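Local coordinates for protein beta-L-arabinobiosidase (Bacteroides thetaiotaomicron, PDB 5MQR) that probably hydrolyses arabinose-containing glycosidic linkages of plant pectin, and combines a beta-propeller with an (alpha/alpha)-type glycoside hydrolase domain, at residues A[693-698]-A[1014-1019]. Numbering follows the deposited sequence.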
loop_
_atom_site.group_PDB
_atom_site.type_symbol
_atom_site.label_atom_id
_atom_site.label_comp_id
_atom_site.label_asym_id
_atom_site.label_seq_id
_atom_site.Cartn_x
_atom_site.Cartn_y
_atom_site.Cartn_z
ATOM N N THR A 693 29.628 3.927 -23.277
ATOM C CA THR A 693 30.956 3.408 -23.038
ATOM C C THR A 693 30.975 2.177 -22.115
ATOM O O THR A 693 29.966 1.838 -21.460
ATOM C CB THR A 693 31.840 4.502 -22.408
ATOM O OG1 THR A 693 31.178 5.033 -21.259
ATOM C CG2 THR A 693 32.089 5.648 -23.401
ATOM N N GLU A 694 32.140 1.525 -22.104
ATOM C CA GLU A 694 32.469 0.385 -21.247
ATOM C C GLU A 694 33.493 0.846 -20.180
ATOM O O GLU A 694 33.210 0.762 -18.958
ATOM C CB GLU A 694 33.023 -0.771 -22.106
ATOM C CG GLU A 694 33.472 -2.006 -21.345
ATOM C CD GLU A 694 34.340 -2.959 -22.161
ATOM O OE1 GLU A 694 33.838 -3.632 -23.078
ATOM O OE2 GLU A 694 35.530 -3.088 -21.829
ATOM N N PHE A 695 34.664 1.305 -20.662
ATOM C CA PHE A 695 35.671 1.995 -19.860
ATOM C C PHE A 695 35.401 3.485 -19.975
ATOM O O PHE A 695 35.142 3.979 -21.086
ATOM C CB PHE A 695 37.075 1.787 -20.422
ATOM C CG PHE A 695 37.715 0.471 -20.064
ATOM C CD1 PHE A 695 38.371 0.317 -18.860
ATOM C CD2 PHE A 695 37.718 -0.576 -20.961
ATOM C CE1 PHE A 695 39.009 -0.872 -18.537
ATOM C CE2 PHE A 695 38.341 -1.773 -20.656
ATOM C CZ PHE A 695 38.995 -1.919 -19.437
ATOM N N LEU A 696 35.499 4.211 -18.862
ATOM C CA LEU A 696 35.475 5.687 -18.910
ATOM C C LEU A 696 36.794 6.233 -19.466
ATOM O O LEU A 696 36.784 7.138 -20.288
ATOM C CB LEU A 696 35.201 6.314 -17.546
ATOM C CG LEU A 696 33.866 5.967 -16.898
ATOM C CD1 LEU A 696 33.806 6.628 -15.529
ATOM C CD2 LEU A 696 32.691 6.418 -17.740
ATOM N N VAL A 697 37.913 5.660 -19.025
ATOM C CA VAL A 697 39.220 6.025 -19.557
ATOM C C VAL A 697 39.350 5.687 -21.054
ATOM O O VAL A 697 38.683 4.777 -21.564
ATOM C CB VAL A 697 40.394 5.373 -18.778
ATOM C CG1 VAL A 697 40.371 5.770 -17.297
ATOM C CG2 VAL A 697 40.422 3.858 -18.987
ATOM N N GLN A 698 40.198 6.455 -21.739
ATOM C CA GLN A 698 40.362 6.363 -23.187
ATOM C C GLN A 698 41.124 5.095 -23.539
ATOM O O GLN A 698 42.300 4.995 -23.224
ATOM C CB GLN A 698 41.149 7.573 -23.716
ATOM C CG GLN A 698 41.487 7.542 -25.205
ATOM C CD GLN A 698 40.276 7.822 -26.054
ATOM O OE1 GLN A 698 39.764 6.936 -26.779
ATOM N NE2 GLN A 698 39.778 9.059 -25.955
ATOM N N ARG A 1014 37.466 1.801 -12.340
ATOM C CA ARG A 1014 36.415 2.500 -11.610
ATOM C C ARG A 1014 35.180 2.661 -12.473
ATOM O O ARG A 1014 35.288 3.139 -13.602
ATOM C CB ARG A 1014 36.896 3.866 -11.131
ATOM C CG ARG A 1014 37.959 3.795 -10.062
ATOM C CD ARG A 1014 38.451 5.174 -9.678
ATOM N NE ARG A 1014 37.380 5.972 -9.073
ATOM C CZ ARG A 1014 37.472 7.274 -8.787
ATOM N NH1 ARG A 1014 38.609 7.938 -9.030
ATOM N NH2 ARG A 1014 36.432 7.911 -8.239
ATOM N N TYR A 1015 34.033 2.252 -11.934
ATOM C CA TYR A 1015 32.730 2.390 -12.596
ATOM C C TYR A 1015 32.639 1.586 -13.899
ATOM O O TYR A 1015 31.989 2.024 -14.844
ATOM C CB TYR A 1015 32.392 3.881 -12.864
ATOM C CG TYR A 1015 32.718 4.794 -11.692
ATOM C CD1 TYR A 1015 32.124 4.600 -10.435
ATOM C CD2 TYR A 1015 33.625 5.831 -11.827
ATOM C CE1 TYR A 1015 32.436 5.405 -9.353
ATOM C CE2 TYR A 1015 33.933 6.651 -10.744
ATOM C CZ TYR A 1015 33.340 6.424 -9.512
ATOM O OH TYR A 1015 33.662 7.252 -8.464
ATOM N N TYR A 1016 33.258 0.407 -13.944
ATOM C CA TYR A 1016 33.262 -0.403 -15.151
ATOM C C TYR A 1016 31.839 -0.835 -15.554
ATOM O O TYR A 1016 31.022 -1.245 -14.731
ATOM C CB TYR A 1016 34.169 -1.616 -14.942
ATOM C CG TYR A 1016 34.703 -2.292 -16.183
ATOM C CD1 TYR A 1016 35.297 -1.551 -17.228
ATOM C CD2 TYR A 1016 34.680 -3.682 -16.303
ATOM C CE1 TYR A 1016 35.791 -2.178 -18.345
ATOM C CE2 TYR A 1016 35.209 -4.302 -17.409
ATOM C CZ TYR A 1016 35.746 -3.542 -18.435
ATOM O OH TYR A 1016 36.252 -4.162 -19.557
ATOM N N ASN A 1017 31.562 -0.736 -16.838
ATOM C CA ASN A 1017 30.249 -1.014 -17.385
ATOM C C ASN A 1017 30.355 -2.151 -18.391
ATOM O O ASN A 1017 30.478 -1.927 -19.593
ATOM C CB ASN A 1017 29.687 0.251 -18.034
ATOM C CG ASN A 1017 28.296 0.039 -18.589
ATOM O OD1 ASN A 1017 27.543 -0.825 -18.094
ATOM N ND2 ASN A 1017 27.953 0.785 -19.644
ATOM N N HIS A 1018 30.282 -3.363 -17.856
ATOM C CA HIS A 1018 30.680 -4.570 -18.542
ATOM C C HIS A 1018 29.875 -5.750 -18.010
ATOM O O HIS A 1018 30.319 -6.886 -18.038
ATOM C CB HIS A 1018 32.172 -4.749 -18.228
ATOM C CG HIS A 1018 32.890 -5.751 -19.059
ATOM N ND1 HIS A 1018 33.520 -6.840 -18.500
ATOM C CD2 HIS A 1018 33.181 -5.784 -20.382
ATOM C CE1 HIS A 1018 34.136 -7.526 -19.447
ATOM N NE2 HIS A 1018 33.941 -6.913 -20.598
ATOM N N SER A 1019 28.661 -5.476 -17.563
ATOM C CA SER A 1019 27.856 -6.454 -16.847
ATOM C C SER A 1019 26.479 -5.876 -16.623
ATOM O O SER A 1019 26.245 -4.678 -16.819
ATOM C CB SER A 1019 28.463 -6.772 -15.459
ATOM O OG SER A 1019 28.463 -5.613 -14.616
HETATM O O HOH W 1 35.421 2.207 -16.138
#
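Glu694 and Tyr1016 illustrate how two loops far apart in sequence can be joined through a handful of side chains and one backbone hydrogen bond. Their side chains run alongside each other in the same direction, and Tyr1016 OH comes within 2.6 Å of Glu694 OE2 in a weak hydrogen bond, with carboxylate and ring planes nearly perpendicular. Because Glu694 holds CG anti to its N (chi1 177°) and stays extended beyond it, the carboxylate lies beside that hydroxyl and turns OE1 to the ring edge of His1018, 3.5 Å from His1018 CD2, a contact without a hydrogen bond. Tyr1016 also turns its edge to the face of Phe695, setting CE1 over the centre of that ring in a tilted edge-to-face (T-shaped) stack, planes 56° apart. Cutting Phe695 back to an alanine would probably uncover this edge of Tyr1016 and leave its phenol freer to turn away from Glu694. Asn1017 N donates to Glu694 O (3.1 Å), while Asn1017 ND2 reaches Thr693 O (2.9 Å) almost in line with the carbonyl bond. Within the helical, probably (alpha/alpha)-barrel, glycoside hydrolase domain, this buried contact joins the loop between strand 691-692 and helix 712-719 to the one leading into helix 1022-1029, with Asn1017 also resting on Leu679 of helix 666-680.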